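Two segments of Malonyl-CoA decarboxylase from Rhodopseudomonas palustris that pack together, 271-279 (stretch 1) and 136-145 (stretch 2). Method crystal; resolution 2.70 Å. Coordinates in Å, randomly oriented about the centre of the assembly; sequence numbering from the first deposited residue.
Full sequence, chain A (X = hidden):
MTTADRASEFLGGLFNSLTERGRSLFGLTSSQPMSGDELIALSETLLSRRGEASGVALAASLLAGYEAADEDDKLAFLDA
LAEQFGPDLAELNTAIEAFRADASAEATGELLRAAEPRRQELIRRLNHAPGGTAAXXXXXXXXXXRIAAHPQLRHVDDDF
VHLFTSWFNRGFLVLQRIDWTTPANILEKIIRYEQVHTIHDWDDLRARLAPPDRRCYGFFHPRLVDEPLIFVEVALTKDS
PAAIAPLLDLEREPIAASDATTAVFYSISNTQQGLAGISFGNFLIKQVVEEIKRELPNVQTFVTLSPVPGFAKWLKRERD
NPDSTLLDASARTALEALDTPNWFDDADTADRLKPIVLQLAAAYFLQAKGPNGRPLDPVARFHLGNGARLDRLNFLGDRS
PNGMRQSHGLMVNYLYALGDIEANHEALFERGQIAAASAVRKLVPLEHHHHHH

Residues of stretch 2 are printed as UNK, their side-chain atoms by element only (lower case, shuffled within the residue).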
# COMPACT_ATOMS: atom_id res chain seq x y z
N THR A 271 3.85 26.32 -4.12
CA THR A 271 4.90 26.36 -3.11
C THR A 271 6.35 26.42 -3.51
O THR A 271 7.19 26.76 -2.69
CB THR A 271 4.77 25.18 -2.14
OG1 THR A 271 5.29 23.99 -2.76
CG2 THR A 271 3.31 24.97 -1.78
N GLN A 272 6.65 26.10 -4.75
CA GLN A 272 8.03 26.11 -5.19
C GLN A 272 8.33 27.24 -6.17
O GLN A 272 7.96 27.17 -7.34
CB GLN A 272 8.39 24.77 -5.85
CG GLN A 272 8.02 23.54 -5.03
CD GLN A 272 8.65 23.56 -3.65
OE1 GLN A 272 7.96 23.57 -2.64
NE2 GLN A 272 9.98 23.57 -3.61
N GLN A 273 9.01 28.27 -5.67
CA GLN A 273 9.41 29.41 -6.48
C GLN A 273 9.99 28.97 -7.84
O GLN A 273 9.64 29.54 -8.87
CB GLN A 273 10.45 30.23 -5.72
CG GLN A 273 9.83 31.28 -4.83
CD GLN A 273 9.01 32.28 -5.63
OE1 GLN A 273 8.16 32.99 -5.08
NE2 GLN A 273 9.26 32.35 -6.95
N GLY A 274 10.87 27.96 -7.81
CA GLY A 274 11.49 27.44 -9.01
C GLY A 274 10.56 26.72 -9.96
O GLY A 274 10.99 26.27 -11.03
N LEU A 275 9.29 26.59 -9.59
CA LEU A 275 8.34 25.91 -10.46
C LEU A 275 7.43 26.91 -11.13
O LEU A 275 6.60 26.55 -11.96
CB LEU A 275 7.52 24.88 -9.69
CG LEU A 275 8.34 23.66 -9.25
CD1 LEU A 275 7.45 22.68 -8.49
CD2 LEU A 275 9.00 23.01 -10.49
N ALA A 276 7.59 28.18 -10.77
CA ALA A 276 6.79 29.24 -11.37
C ALA A 276 6.76 29.11 -12.89
O ALA A 276 7.80 28.91 -13.53
CB ALA A 276 7.35 30.59 -10.99
N GLY A 277 5.57 29.20 -13.46
CA GLY A 277 5.45 29.10 -14.90
C GLY A 277 5.39 27.71 -15.47
O GLY A 277 5.41 27.54 -16.69
N ILE A 278 5.34 26.70 -14.60
CA ILE A 278 5.25 25.32 -15.09
C ILE A 278 3.80 24.92 -14.88
O ILE A 278 3.27 25.07 -13.78
CB ILE A 278 6.18 24.37 -14.31
CG1 ILE A 278 7.59 24.43 -14.88
CG2 ILE A 278 5.70 22.95 -14.44
CD1 ILE A 278 8.19 25.80 -14.92
N SER A 279 3.16 24.43 -15.95
CA SER A 279 1.76 24.02 -15.91
C SER A 279 1.56 22.62 -15.37
O SER A 279 2.32 21.71 -15.67
CB SER A 279 1.15 24.09 -17.31
OG SER A 279 -0.11 23.42 -17.36
N UNK A 136 17.79 21.33 -8.71
CA UNK A 136 17.58 22.07 -9.95
C UNK A 136 16.46 23.08 -9.81
O UNK A 136 16.49 24.13 -10.44
c UNK A 136 19.23 19.64 -11.15
c UNK A 136 19.32 21.75 -12.42
c UNK A 136 18.43 20.60 -11.96
c UNK A 136 17.27 21.13 -11.11
N UNK A 137 15.46 22.77 -9.00
CA UNK A 137 14.36 23.70 -8.82
C UNK A 137 14.88 24.91 -8.06
O UNK A 137 14.55 26.05 -8.39
c UNK A 137 12.16 24.14 -7.67
c UNK A 137 12.53 21.98 -8.89
c UNK A 137 13.18 23.07 -8.04
N UNK A 138 15.69 24.64 -7.05
CA UNK A 138 16.26 25.69 -6.22
C UNK A 138 17.17 26.55 -7.09
O UNK A 138 17.19 27.76 -6.95
c UNK A 138 15.07 23.20 -3.50
c UNK A 138 16.39 25.39 -3.67
c UNK A 138 17.04 25.11 -5.04
n UNK A 138 13.80 22.46 -3.80
c UNK A 138 15.00 24.75 -3.55
N UNK A 139 17.89 25.91 -8.00
CA UNK A 139 18.79 26.61 -8.90
C UNK A 139 18.00 27.46 -9.90
O UNK A 139 18.39 28.57 -10.24
c UNK A 139 20.73 26.22 -10.58
c UNK A 139 19.67 25.60 -9.65
se UNK A 139 22.02 24.92 -11.26
c UNK A 139 21.59 24.95 -13.12
N UNK A 140 16.87 26.94 -10.36
CA UNK A 140 16.06 27.68 -11.29
C UNK A 140 15.48 28.89 -10.56
O UNK A 140 15.28 29.95 -11.14
c UNK A 140 12.83 27.20 -13.13
n UNK A 140 10.64 29.20 -15.28
n UNK A 140 10.11 27.88 -13.47
c UNK A 140 14.34 27.33 -13.12
n UNK A 140 12.29 28.07 -14.16
c UNK A 140 14.95 26.79 -11.84
c UNK A 140 11.01 28.38 -14.30
N UNK A 141 15.19 28.72 -9.28
CA UNK A 141 14.66 29.83 -8.48
C UNK A 141 15.67 30.98 -8.50
O UNK A 141 15.29 32.15 -8.61
o UNK A 141 13.42 30.73 -3.80
c UNK A 141 14.41 29.36 -7.05
o UNK A 141 13.82 28.67 -4.46
c UNK A 141 13.69 29.90 -4.70
c UNK A 141 13.86 30.41 -6.13
N UNK A 142 16.95 30.63 -8.41
CA UNK A 142 18.05 31.59 -8.42
C UNK A 142 18.13 32.33 -9.75
O UNK A 142 18.23 33.55 -9.77
c UNK A 142 19.36 30.88 -8.17
N UNK A 143 18.09 31.61 -10.86
CA UNK A 143 18.16 32.31 -12.13
C UNK A 143 16.91 33.18 -12.28
O UNK A 143 16.98 34.26 -12.85
c UNK A 143 18.35 31.34 -13.34
c UNK A 143 17.27 31.56 -14.38
c UNK A 143 18.38 29.92 -12.86
N UNK A 144 15.77 32.74 -11.75
CA UNK A 144 14.56 33.55 -11.86
C UNK A 144 14.75 34.84 -11.09
O UNK A 144 14.30 35.90 -11.52
c UNK A 144 11.61 31.01 -11.81
c UNK A 144 12.69 31.90 -12.39
c UNK A 144 12.13 32.79 -13.47
c UNK A 144 13.33 32.81 -11.34
N UNK A 145 15.41 34.75 -9.94
CA UNK A 145 15.63 35.92 -9.11
C UNK A 145 16.65 36.87 -9.73
O UNK A 145 16.72 38.04 -9.36
c UNK A 145 16.09 35.48 -7.72
O HOH W 1 12.21 27.07 -5.74

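Position 136 carries four side-chain carbons, forked at the second, and none comes within 8 Å of stretch 1; the late fork identifies Leu136. Position 137 has three carbons, one bonded to CA and bearing the other two. Its CA-to-CB bond points toward stretch 1, and one branch carbon meets the side chain of Leu275. This fork at CB, without a further carbon, gives Val137, whose CG2 lies 4.0 Å from Leu275 CD2, an apolar contact.

At position 138 four carbons in a row end in nitrogen. The CA-to-CB bond points away, yet the chain bends back until the nitrogen approaches the side-chain end of Gln272; the pattern is that of Lys138. Position 139 is an unbranched chain of two carbons, selenium and one carbon, which points away and makes no contact. Selenium settles it as selenomethionine, Met139.

Position 140 shows three carbons, a nitrogen, and a carbon bearing two more nitrogens, one of which reaches the carbonyl oxygens of Gly274 and Ala276: a guanidinium, hence Arg140. Arg140 NH2 donates to Ala276 O at 2.5 Å (N-H...O angle 161°) and to Gly274 O at 3.1 Å (171°); the bond from NH1 to Ala276 O, 3.3 Å at 123°, is weak. Both carbonyl oxygens lie at the guanidinium edge, near its plane, where N-H groups are directed.

Position 141 has three carbons, the third carrying two oxygens and packing against CB of Gln273. Three carbons ending in a carboxylate, one more than aspartate has, make this Glu141, extended with chi1 and chi2 both t. Glu141 CD lies 3.4 Å from Gln273 CB, and a water accepts from Gly274 N at 2.6 Å while donating to Glu141 OE2 at 2.6 Å.

A lone carbon at position 142, out of reach, gives Ala142. Position 143 repeats the three-carbon fork at CB, also without contact, and is Val143. Position 144 has four carbons forked at the second, with one terminal carbon near Gln273 and Ala276, so it is Leu144; its CD1 lies 3.8 Å from Gln273 O and 4.4 Å from Ala276 CB. Position 145, again a single carbon and beyond reach, is Ala145.

The contact is a turn-bearing loop laid against one side of a helix, burying 425 Å² in total. The nearest CA atoms across the contact are those of Gly274 and Glu141, 4.0 Å apart. Gly274 CA makes a CA-H...O contact with Val137 O at 3.4 Å; an ideal CB on Gly274 would sit 2.0 Å from that same oxygen, a clash, so the absence of a side chain permits this proximity. Leu275 to Ile278 forms a type II turn, closed by Ile278 N to Leu275 O at 2.9 Å. Arg140 joins this turn to the preceding 3-10 segment by binding Ala276 O and Gly274 O together.

Stretch 2, residues 136-145: LVKMREAVLA
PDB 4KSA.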